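Local coordinates for protein putative dehydratase (Mesorhizobium loti, PDB 2POZ) that is of unknown function but may be a lyase of the mandelate racemase/muconate lactonizing enzyme type, at residues Glu140-Val145 / Val189-Asp194. Residues are numbered along the deposited sequence; the frame is centred on the assembly and turned at random.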
loop_
_atom_site.group_PDB
_atom_site.type_symbol
_atom_site.label_atom_id
_atom_site.label_comp_id
_atom_site.label_asym_id
_atom_site.label_seq_id
_atom_site.Cartn_x
_atom_site.Cartn_y
_atom_site.Cartn_z
ATOM N N GLU A 140 -26.059 -39.704 7.296
ATOM C CA GLU A 140 -26.845 -39.553 6.077
ATOM C C GLU A 140 -25.945 -38.995 4.972
ATOM O O GLU A 140 -26.137 -39.292 3.793
ATOM C CB GLU A 140 -28.053 -38.640 6.327
ATOM C CG GLU A 140 -29.000 -39.227 7.378
ATOM C CD GLU A 140 -30.179 -38.331 7.709
ATOM O OE1 GLU A 140 -30.009 -37.092 7.751
ATOM O OE2 GLU A 140 -31.279 -38.875 7.950
ATOM N N PHE A 141 -24.958 -38.190 5.353
ATOM C CA PHE A 141 -24.030 -37.660 4.366
ATOM C C PHE A 141 -23.200 -38.835 3.865
ATOM O O PHE A 141 -22.914 -38.929 2.677
ATOM C CB PHE A 141 -23.137 -36.579 4.987
ATOM C CG PHE A 141 -23.663 -35.185 4.793
ATOM C CD1 PHE A 141 -23.311 -34.447 3.666
ATOM C CD2 PHE A 141 -24.554 -34.630 5.709
ATOM C CE1 PHE A 141 -23.839 -33.174 3.452
ATOM C CE2 PHE A 141 -25.090 -33.363 5.508
ATOM C CZ PHE A 141 -24.734 -32.630 4.381
ATOM N N ALA A 142 -22.845 -39.747 4.769
ATOM C CA ALA A 142 -22.058 -40.923 4.398
ATOM C C ALA A 142 -22.808 -41.803 3.395
ATOM O O ALA A 142 -22.220 -42.286 2.421
ATOM C CB ALA A 142 -21.697 -41.735 5.642
ATOM N N ARG A 143 -24.099 -42.012 3.630
ATOM C CA ARG A 143 -24.916 -42.821 2.727
ATOM C C ARG A 143 -25.101 -42.119 1.385
ATOM O O ARG A 143 -25.172 -42.760 0.348
ATOM C CB ARG A 143 -26.316 -43.075 3.313
ATOM C CG ARG A 143 -26.381 -43.955 4.552
ATOM C CD ARG A 143 -25.894 -45.373 4.277
ATOM N NE ARG A 143 -26.335 -45.899 2.984
ATOM C CZ ARG A 143 -27.601 -46.117 2.624
ATOM N NH1 ARG A 143 -28.609 -45.864 3.451
ATOM N NH2 ARG A 143 -27.858 -46.594 1.413
ATOM N N ALA A 144 -25.195 -40.796 1.422
ATOM C CA ALA A 144 -25.415 -40.004 0.216
ATOM C C ALA A 144 -24.318 -40.074 -0.849
ATOM O O ALA A 144 -24.602 -39.860 -2.029
ATOM C CB ALA A 144 -25.669 -38.552 0.599
ATOM N N VAL A 145 -23.075 -40.362 -0.457
ATOM C CA VAL A 145 -21.986 -40.425 -1.443
ATOM C C VAL A 145 -22.096 -41.654 -2.345
ATOM O O VAL A 145 -21.571 -41.668 -3.461
ATOM C CB VAL A 145 -20.580 -40.470 -0.778
ATOM C CG1 VAL A 145 -20.440 -39.353 0.257
ATOM C CG2 VAL A 145 -20.336 -41.840 -0.145
ATOM N N VAL A 189 -18.340 -33.434 7.085
ATOM C CA VAL A 189 -17.228 -33.464 6.139
ATOM C C VAL A 189 -16.412 -34.745 6.348
ATOM O O VAL A 189 -16.028 -35.417 5.386
ATOM C CB VAL A 189 -16.308 -32.216 6.303
ATOM C CG1 VAL A 189 -15.162 -32.274 5.304
ATOM C CG2 VAL A 189 -17.117 -30.942 6.080
ATOM N N LYS A 190 -16.166 -35.090 7.608
ATOM C CA LYS A 190 -15.406 -36.291 7.933
ATOM C C LYS A 190 -16.142 -37.555 7.495
ATOM O O LYS A 190 -15.517 -38.504 7.032
ATOM C CB LYS A 190 -15.115 -36.349 9.436
ATOM C CG LYS A 190 -14.285 -37.568 9.856
ATOM C CD LYS A 190 -13.888 -37.488 11.324
ATOM C CE LYS A 190 -12.923 -38.604 11.705
ATOM N NZ LYS A 190 -13.570 -39.946 11.634
ATOM N N ALA A 191 -17.465 -37.569 7.636
ATOM C CA ALA A 191 -18.252 -38.727 7.229
ATOM C C ALA A 191 -18.139 -38.926 5.716
ATOM O O ALA A 191 -18.077 -40.059 5.237
ATOM C CB ALA A 191 -19.710 -38.548 7.626
ATOM N N VAL A 192 -18.115 -37.825 4.967
ATOM C CA VAL A 192 -17.991 -37.907 3.515
ATOM C C VAL A 192 -16.622 -38.466 3.131
ATOM O O VAL A 192 -16.522 -39.319 2.246
ATOM C CB VAL A 192 -18.190 -36.518 2.842
ATOM C CG1 VAL A 192 -17.846 -36.592 1.359
ATOM C CG2 VAL A 192 -19.635 -36.072 3.000
ATOM N N ARG A 193 -15.572 -37.991 3.798
ATOM C CA ARG A 193 -14.222 -38.465 3.513
ATOM C C ARG A 193 -14.110 -39.953 3.835
ATOM O O ARG A 193 -13.621 -40.740 3.017
ATOM C CB ARG A 193 -13.184 -37.681 4.329
ATOM C CG ARG A 193 -11.759 -38.263 4.273
ATOM C CD ARG A 193 -11.307 -38.530 2.830
ATOM N NE ARG A 193 -11.005 -37.306 2.094
ATOM C CZ ARG A 193 -10.958 -37.219 0.767
ATOM N NH1 ARG A 193 -11.202 -38.286 0.012
ATOM N NH2 ARG A 193 -10.652 -36.066 0.188
ATOM N N ASP A 194 -14.581 -40.338 5.018
ATOM C CA ASP A 194 -14.522 -41.732 5.443
ATOM C C ASP A 194 -15.292 -42.661 4.516
ATOM O O ASP A 194 -14.831 -43.755 4.216
ATOM C CB ASP A 194 -15.049 -41.885 6.875
ATOM C CG ASP A 194 -14.195 -41.149 7.899
ATOM O OD1 ASP A 194 -13.021 -40.851 7.596
ATOM O OD2 ASP A 194 -14.693 -40.881 9.013
#
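Phe141 and Ala142 of helix 138-144, with Val145 just beyond them, pack against Ala191 and Val192 of helix 179-196 in a buried, largely apolar contact on the outside of the barrel domain. The CA atoms of Ala142 and Val192 come within 5.1 Å, a close approach with which the two small alanines beside them are consistent: Ala142 CB lies 4.0 Å from the carbonyl oxygen Ala191 O and 4.2 Å from Ala191 CB. Val192 supplies both of its branches. CG2 sits 4.1 Å from Phe141 CB and equally near CD1, reaching the root of the ring obliquely, while the ring runs on past 189-194 to Arg188 of the same helix. CG1, anti to the backbone N (chi1 171°), points to Val145, four residues after Phe141, and meets its CG1 at 3.9 Å. In the family's TIM-type barrel, helix 179-196 links parallel strands 155-158 and 201-205 as a right-handed beta-alpha-beta crossover, and the short helix 138-144 precedes the first of them. Phe158 of strand 155-158 accordingly lies against both Phe141 and Val192, Leu156 against Val145, and Leu202 of strand 201-205 against Val192, so that the contact rests on the strands of the barrel. On the more open flank, Lys190 NZ reaches one turn along its own helix to Asp194 OD2, a salt bridge of 3.0 Å that uses the syn lone pair of the carboxylate.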